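PDB 2DG8: putative tetR-family transcriptional regulatory protein from Streptomyces coelicolor, which probably binds DNA through a helix-turn-helix motif and acts as a transcriptional regulator of the TetR family. Local coordinates for residues Gln108-Leu113 with His125-Arg130. Residues are numbered along the deposited sequence; the frame is centred on the assembly and turned at random.
Sequences QELYTL and HEWMRR
Leu110, Tyr111 and Trp127 form a small, buried apolar contact between helix 101-116 and helix 121-135, two consecutive helices of the TetR-type C-terminal domain. The backbones stay well apart, the nearest CA atoms, in the pairs Leu110-Trp127 and Tyr111-His125, being 11.0 Å from each other, and no hydrogen bond links the two segments, which together bury 116 Å². Side chains alone therefore bridge the gap, and Trp127 supplies over half of that area. Trp127 has CG anti to its own amide nitrogen (chi1 -173°), a setting that extends the six-membered ring toward helix 101-116. Its CE3 and CZ3 atoms meet both partners. Leu110 reaches them with one methyl branch: CD2 lies 3.7 Å from Trp127 CE3 and just as near CZ3, the two side chains sliding past each other in opposite directions. Tyr111 crosses the indole at about a right angle, and its CE2 stands 3.6 Å from Trp127 CZ3. The aromatic planes meet obliquely at 38° with centroids of the six-membered rings 5.8 Å apart, so the evidence is for an oblique van der Waals contact, neither a stack nor edge-to-face. Farther along the phenol, Tyr111 OH lies 3.7 Å from Trp127 CZ3, while its polar partner is Glu152 on helix 141-159, to which it is hydrogen-bonded. Shortening Tyr111 to an alanine removes the ring and its hydroxyl, and is likely to leave Trp127 CZ3 short of packing and Glu152 without its phenol partner. Trp127 also packs on Thr65, Ile68 and Val69, so that its side chain touches helix 53-77 as well as helix 101-116; Tyr111 meanwhile ties in helix 141-159 and touches Gln108 of the second subunit, which sets this interhelical contact beside the dimer interface.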
# COMPACT_ATOMS: atom_id res chain seq x y z
N GLN A 108 1.96 5.51 1.81
CA GLN A 108 1.69 4.40 2.72
C GLN A 108 1.07 4.87 4.04
O GLN A 108 0.24 4.17 4.62
CB GLN A 108 2.96 3.59 2.98
CG GLN A 108 3.54 2.97 1.70
CD GLN A 108 2.54 2.09 0.96
OE1 GLN A 108 2.48 2.11 -0.27
NE2 GLN A 108 1.76 1.32 1.70
N GLU A 109 1.47 6.04 4.53
CA GLU A 109 0.90 6.54 5.77
C GLU A 109 -0.59 6.74 5.55
O GLU A 109 -1.41 6.30 6.35
CB GLU A 109 1.53 7.88 6.19
CG GLU A 109 2.91 7.76 6.82
CD GLU A 109 2.87 7.21 8.25
OE1 GLU A 109 1.76 7.10 8.82
OE2 GLU A 109 3.94 6.92 8.82
N LEU A 110 -0.94 7.38 4.44
CA LEU A 110 -2.34 7.63 4.13
C LEU A 110 -3.15 6.35 4.06
O LEU A 110 -4.24 6.27 4.63
CB LEU A 110 -2.48 8.39 2.81
CG LEU A 110 -3.93 8.55 2.35
CD1 LEU A 110 -4.75 9.19 3.46
CD2 LEU A 110 -3.99 9.39 1.09
N TYR A 111 -2.62 5.35 3.37
CA TYR A 111 -3.32 4.06 3.24
C TYR A 111 -3.58 3.40 4.60
O TYR A 111 -4.63 2.80 4.80
CB TYR A 111 -2.51 3.11 2.35
CG TYR A 111 -2.51 3.50 0.89
CD1 TYR A 111 -1.68 2.85 -0.02
CD2 TYR A 111 -3.34 4.52 0.42
CE1 TYR A 111 -1.68 3.21 -1.37
CE2 TYR A 111 -3.34 4.88 -0.91
CZ TYR A 111 -2.52 4.23 -1.80
OH TYR A 111 -2.54 4.60 -3.12
N THR A 112 -2.63 3.52 5.52
CA THR A 112 -2.80 2.91 6.85
C THR A 112 -3.89 3.68 7.58
O THR A 112 -4.74 3.09 8.24
CB THR A 112 -1.48 2.95 7.68
OG1 THR A 112 -0.47 2.23 6.98
CG2 THR A 112 -1.67 2.28 9.04
N LEU A 113 -3.87 5.00 7.44
CA LEU A 113 -4.87 5.85 8.09
C LEU A 113 -6.27 5.50 7.57
O LEU A 113 -7.21 5.31 8.35
CB LEU A 113 -4.56 7.33 7.83
CG LEU A 113 -5.43 8.40 8.51
CD1 LEU A 113 -5.47 8.21 10.03
CD2 LEU A 113 -4.87 9.77 8.17
N HIS A 125 -10.70 7.58 -1.90
CA HIS A 125 -11.72 7.42 -2.94
C HIS A 125 -11.62 8.57 -3.95
O HIS A 125 -11.69 8.35 -5.16
CB HIS A 125 -13.12 7.41 -2.32
CG HIS A 125 -14.20 6.99 -3.28
ND1 HIS A 125 -14.65 5.69 -3.36
CD2 HIS A 125 -14.90 7.69 -4.20
CE1 HIS A 125 -15.58 5.60 -4.29
NE2 HIS A 125 -15.75 6.81 -4.82
N GLU A 126 -11.46 9.78 -3.43
CA GLU A 126 -11.35 10.97 -4.28
C GLU A 126 -10.03 10.96 -5.04
O GLU A 126 -9.93 11.47 -6.16
CB GLU A 126 -11.46 12.23 -3.42
CG GLU A 126 -11.27 13.54 -4.16
CD GLU A 126 -12.32 13.78 -5.23
OE1 GLU A 126 -13.31 13.01 -5.29
OE2 GLU A 126 -12.16 14.75 -6.01
N TRP A 127 -9.00 10.36 -4.43
CA TRP A 127 -7.69 10.26 -5.07
C TRP A 127 -7.81 9.30 -6.28
O TRP A 127 -7.42 9.63 -7.39
CB TRP A 127 -6.66 9.71 -4.05
CG TRP A 127 -5.23 9.70 -4.53
CD1 TRP A 127 -4.77 10.16 -5.73
CD2 TRP A 127 -4.09 9.19 -3.82
NE1 TRP A 127 -3.41 9.96 -5.82
CE2 TRP A 127 -2.97 9.37 -4.67
CE3 TRP A 127 -3.91 8.61 -2.56
CZ2 TRP A 127 -1.67 8.97 -4.30
CZ3 TRP A 127 -2.62 8.21 -2.19
CH2 TRP A 127 -1.52 8.40 -3.06
N MET A 128 -8.39 8.13 -6.05
CA MET A 128 -8.55 7.15 -7.12
C MET A 128 -9.41 7.70 -8.26
O MET A 128 -9.16 7.41 -9.42
CB MET A 128 -9.19 5.87 -6.58
CG MET A 128 -8.30 5.09 -5.62
SD MET A 128 -9.09 3.54 -5.11
CE MET A 128 -10.17 4.10 -3.83
N ARG A 129 -10.41 8.50 -7.92
CA ARG A 129 -11.30 9.07 -8.91
C ARG A 129 -10.58 10.06 -9.83
O ARG A 129 -10.79 10.06 -11.04
CB ARG A 129 -12.48 9.78 -8.23
CG ARG A 129 -13.62 10.12 -9.17
CD ARG A 129 -14.35 11.37 -8.69
NE ARG A 129 -13.61 12.57 -9.07
CZ ARG A 129 -13.76 13.75 -8.49
NH1 ARG A 129 -14.63 13.90 -7.49
NH2 ARG A 129 -13.05 14.79 -8.90
N ARG A 130 -9.75 10.92 -9.25
CA ARG A 130 -9.02 11.90 -10.04
C ARG A 130 -7.96 11.23 -10.91
O ARG A 130 -7.68 11.67 -12.04
CB ARG A 130 -8.39 12.94 -9.11
CG ARG A 130 -9.43 13.61 -8.22
CD ARG A 130 -9.30 15.12 -8.29
NE ARG A 130 -8.13 15.61 -7.57
CZ ARG A 130 -7.52 16.76 -7.83
NH1 ARG A 130 -6.47 17.13 -7.12
NH2 ARG A 130 -7.96 17.54 -8.82